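Local coordinates for proline iminopeptidase-related protein (Thermus thermophilus, PDB 2YYS) that is of unknown function but belongs to the S33 family of alpha/beta hydrolases and may act as a peptidase related to proline iminopeptidases, at residues G37-G45 and Y181-I190. Numbering follows the deposited sequence.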
loop_
_atom_site.group_PDB
_atom_site.type_symbol
_atom_site.label_atom_id
_atom_site.label_comp_id
_atom_site.label_asym_id
_atom_site.label_seq_id
_atom_site.Cartn_x
_atom_site.Cartn_y
_atom_site.Cartn_z
ATOM N N GLY A 37 8.444 -2.457 2.862
ATOM C CA GLY A 37 8.411 -3.015 1.525
ATOM C C GLY A 37 9.087 -2.112 0.512
ATOM O O GLY A 37 9.962 -1.298 0.845
ATOM N N ASN A 38 8.670 -2.260 -0.741
ATOM C CA ASN A 38 9.199 -1.456 -1.841
ATOM C C ASN A 38 8.215 -1.449 -2.995
ATOM O O ASN A 38 7.247 -2.198 -2.969
ATOM C CB ASN A 38 10.576 -1.986 -2.276
ATOM C CG ASN A 38 10.507 -3.362 -2.935
ATOM O OD1 ASN A 38 9.934 -3.519 -4.012
ATOM N ND2 ASN A 38 11.136 -4.352 -2.309
ATOM N N ALA A 39 8.489 -0.639 -4.014
ATOM C CA ALA A 39 7.564 -0.394 -5.108
ATOM C C ALA A 39 7.849 -1.190 -6.382
ATOM O O ALA A 39 7.263 -0.911 -7.414
ATOM C CB ALA A 39 7.546 1.103 -5.441
ATOM N N TYR A 40 8.730 -2.176 -6.327
ATOM C CA TYR A 40 9.129 -2.879 -7.549
ATOM C C TYR A 40 7.984 -3.702 -8.165
ATOM O O TYR A 40 7.629 -3.520 -9.330
ATOM C CB TYR A 40 10.359 -3.766 -7.306
ATOM C CG TYR A 40 10.785 -4.510 -8.550
ATOM C CD1 TYR A 40 11.641 -3.924 -9.483
ATOM C CD2 TYR A 40 10.288 -5.783 -8.818
ATOM C CE1 TYR A 40 12.022 -4.603 -10.636
ATOM C CE2 TYR A 40 10.663 -6.478 -9.964
ATOM C CZ TYR A 40 11.519 -5.884 -10.871
ATOM O OH TYR A 40 11.875 -6.578 -12.002
ATOM N N VAL A 41 7.406 -4.602 -7.384
ATOM C CA VAL A 41 6.336 -5.473 -7.881
ATOM C C VAL A 41 5.102 -4.646 -8.244
ATOM O O VAL A 41 4.421 -4.880 -9.256
ATOM C CB VAL A 41 5.989 -6.562 -6.849
ATOM C CG1 VAL A 41 4.626 -7.198 -7.124
ATOM C CG2 VAL A 41 7.068 -7.627 -6.861
ATOM N N LEU A 42 4.848 -3.656 -7.405
ATOM C CA LEU A 42 3.709 -2.771 -7.582
ATOM C C LEU A 42 3.797 -2.032 -8.909
ATOM O O LEU A 42 2.828 -1.990 -9.670
ATOM C CB LEU A 42 3.640 -1.815 -6.401
ATOM C CG LEU A 42 2.361 -1.045 -6.176
ATOM C CD1 LEU A 42 1.132 -1.931 -6.181
ATOM C CD2 LEU A 42 2.493 -0.302 -4.833
ATOM N N ARG A 43 4.972 -1.503 -9.238
ATOM C CA ARG A 43 5.144 -0.852 -10.533
ATOM C C ARG A 43 4.905 -1.815 -11.702
ATOM O O ARG A 43 4.244 -1.457 -12.681
ATOM C CB ARG A 43 6.534 -0.236 -10.673
ATOM C CG ARG A 43 6.826 0.172 -12.104
ATOM C CD ARG A 43 8.047 1.035 -12.309
ATOM N NE ARG A 43 8.217 1.330 -13.736
ATOM C CZ ARG A 43 9.219 2.017 -14.255
ATOM N NH1 ARG A 43 10.159 2.521 -13.472
ATOM N NH2 ARG A 43 9.278 2.216 -15.565
ATOM N N GLU A 44 5.460 -3.024 -11.618
ATOM C CA GLU A 44 5.306 -3.998 -12.691
ATOM C C GLU A 44 3.829 -4.335 -12.921
ATOM O O GLU A 44 3.420 -4.580 -14.044
ATOM C CB GLU A 44 6.117 -5.273 -12.407
ATOM C CG GLU A 44 7.628 -5.070 -12.293
ATOM C CD GLU A 44 8.300 -4.599 -13.585
ATOM O OE1 GLU A 44 7.850 -4.977 -14.685
ATOM O OE2 GLU A 44 9.293 -3.841 -13.499
ATOM N N GLY A 45 3.033 -4.338 -11.859
ATOM C CA GLY A 45 1.614 -4.616 -11.962
ATOM C C GLY A 45 0.729 -3.474 -12.439
ATOM O O GLY A 45 -0.308 -3.711 -13.061
ATOM N N TYR A 181 4.850 -14.301 -8.044
ATOM C CA TYR A 181 5.249 -13.181 -7.210
ATOM C C TYR A 181 6.707 -13.347 -6.774
ATOM O O TYR A 181 7.503 -12.417 -6.877
ATOM C CB TYR A 181 4.343 -13.009 -5.993
ATOM C CG TYR A 181 4.948 -12.063 -5.017
ATOM C CD1 TYR A 181 4.779 -10.694 -5.172
ATOM C CD2 TYR A 181 5.750 -12.523 -3.967
ATOM C CE1 TYR A 181 5.356 -9.810 -4.308
ATOM C CE2 TYR A 181 6.349 -11.631 -3.092
ATOM C CZ TYR A 181 6.143 -10.270 -3.277
ATOM O OH TYR A 181 6.715 -9.353 -2.437
ATOM N N GLU A 182 7.050 -14.532 -6.293
ATOM C CA GLU A 182 8.366 -14.756 -5.711
ATOM C C GLU A 182 9.466 -14.640 -6.767
ATOM O O GLU A 182 10.516 -14.060 -6.507
ATOM C CB GLU A 182 8.416 -16.100 -4.998
ATOM C CG GLU A 182 7.655 -16.091 -3.680
ATOM C CD GLU A 182 7.752 -17.407 -2.923
ATOM O OE1 GLU A 182 8.686 -18.198 -3.200
ATOM O OE2 GLU A 182 6.899 -17.644 -2.039
ATOM N N TRP A 183 9.194 -15.129 -7.971
ATOM C CA TRP A 183 10.160 -15.057 -9.051
ATOM C C TRP A 183 10.407 -13.598 -9.450
ATOM O O TRP A 183 11.533 -13.193 -9.665
ATOM C CB TRP A 183 9.699 -15.874 -10.255
ATOM C CG TRP A 183 10.798 -16.112 -11.229
ATOM C CD1 TRP A 183 11.105 -15.357 -12.329
ATOM C CD2 TRP A 183 11.765 -17.171 -11.188
ATOM N NE1 TRP A 183 12.193 -15.890 -12.979
ATOM C CE2 TRP A 183 12.621 -17.001 -12.298
ATOM C CE3 TRP A 183 11.997 -18.249 -10.318
ATOM C CZ2 TRP A 183 13.693 -17.866 -12.566
ATOM C CZ3 TRP A 183 13.062 -19.111 -10.582
ATOM C CH2 TRP A 183 13.895 -18.913 -11.699
ATOM N N LEU A 184 9.340 -12.818 -9.515
ATOM C CA LEU A 184 9.429 -11.410 -9.867
ATOM C C LEU A 184 10.164 -10.628 -8.773
ATOM O O LEU A 184 11.076 -9.861 -9.068
ATOM C CB LEU A 184 8.021 -10.855 -10.101
ATOM C CG LEU A 184 7.856 -9.413 -10.563
ATOM C CD1 LEU A 184 8.575 -9.146 -11.888
ATOM C CD2 LEU A 184 6.366 -9.097 -10.684
ATOM N N ALA A 185 9.788 -10.858 -7.519
ATOM C CA ALA A 185 10.362 -10.144 -6.377
ATOM C C ALA A 185 11.854 -10.434 -6.201
ATOM O O ALA A 185 12.658 -9.519 -6.045
ATOM C CB ALA A 185 9.616 -10.506 -5.097
ATOM N N GLU A 186 12.205 -11.717 -6.203
ATOM C CA GLU A 186 13.589 -12.148 -6.072
ATOM C C GLU A 186 14.439 -11.711 -7.262
ATOM O O GLU A 186 15.613 -11.404 -7.097
ATOM C CB GLU A 186 13.660 -13.669 -5.925
ATOM C CG GLU A 186 13.068 -14.178 -4.620
ATOM C CD GLU A 186 13.844 -13.685 -3.420
ATOM O OE1 GLU A 186 15.081 -13.642 -3.524
ATOM O OE2 GLU A 186 13.217 -13.330 -2.399
ATOM N N GLY A 187 13.838 -11.688 -8.449
ATOM C CA GLY A 187 14.487 -11.177 -9.651
ATOM C C GLY A 187 14.969 -9.733 -9.572
ATOM O O GLY A 187 15.906 -9.346 -10.275
ATOM N N ALA A 188 14.332 -8.931 -8.729
ATOM C CA ALA A 188 14.725 -7.533 -8.537
ATOM C C ALA A 188 16.044 -7.416 -7.780
ATOM O O ALA A 188 16.756 -6.437 -7.920
ATOM C CB ALA A 188 13.632 -6.776 -7.780
ATOM N N GLY A 189 16.341 -8.403 -6.947
ATOM C CA GLY A 189 17.585 -8.419 -6.190
ATOM C C GLY A 189 17.685 -7.253 -5.219
ATOM O O GLY A 189 18.747 -6.655 -5.070
ATOM N N ILE A 190 16.562 -6.901 -4.596
ATOM C CA ILE A 190 16.541 -5.815 -3.638
ATOM C C ILE A 190 16.761 -6.422 -2.269
ATOM O O ILE A 190 16.066 -7.349 -1.898
ATOM C CB ILE A 190 15.198 -5.070 -3.686
ATOM C CG1 ILE A 190 15.046 -4.349 -5.028
ATOM C CG2 ILE A 190 15.113 -4.060 -2.538
ATOM C CD1 ILE A 190 13.619 -3.992 -5.373
HETATM O O HOH W 1 11.125 -7.093 -4.177
HETATM O O HOH W 2 12.259 -9.182 -11.402
#
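Helix 40-45 passes helix 181-187 at an axis distance of 10.0 Å with their directions 117° apart, and the backbones come nearest at Val41 and Ala185, whose CA atoms lie 6.3 Å apart. No direct hydrogen bond joins the two segments; apolar side chains and water carry the contact. The methyl of Ala188 sits almost exactly over the centre of the Tyr40 ring, CB standing 3.5 Å from the centroid in a CH-pi contact, while Glu44 CG lies above the opposite face, nearer the rim. With CG anti to the backbone N (chi1 180°), the Tyr40 ring reaches across to helix 181-187, where its CE2 meets Leu184 CD1 at 3.9 Å. Its hydroxyl then takes up a water 2.7 Å from Tyr40 OH, and the same water donates to the carbonyl oxygen of Leu184. A phenylalanine at Tyr40 could keep the methyl against its ring but would probably lose this water bridge, leaving the Leu184 carbonyl less firmly tied to helix 40-45. Val41 crosses the Tyr181 side chain at about a right angle, both methyls turned to CD1 and CE1 of that ring, and its CG2 also touches Leu184 and Ala185. Beyond the end of helix 181-187, Ile190 CD1 packs 3.8 Å from Tyr40 CB and borders the Asn38 amide. The OD1 end of that amide is held within its own segment by an Asx turn, Asn38 OD1 accepting from Tyr40 N at 2.9 Å. In this alpha/beta-hydrolase fold the contact joins helix 40-46, which follows strand 27-31 of the central sheet, to helix 175-187 in the helical insertion between strands 119-125 and 221-226, consistent with core meeting cap in S33-family enzymes; Tyr256 packs against both Val41 and Tyr181.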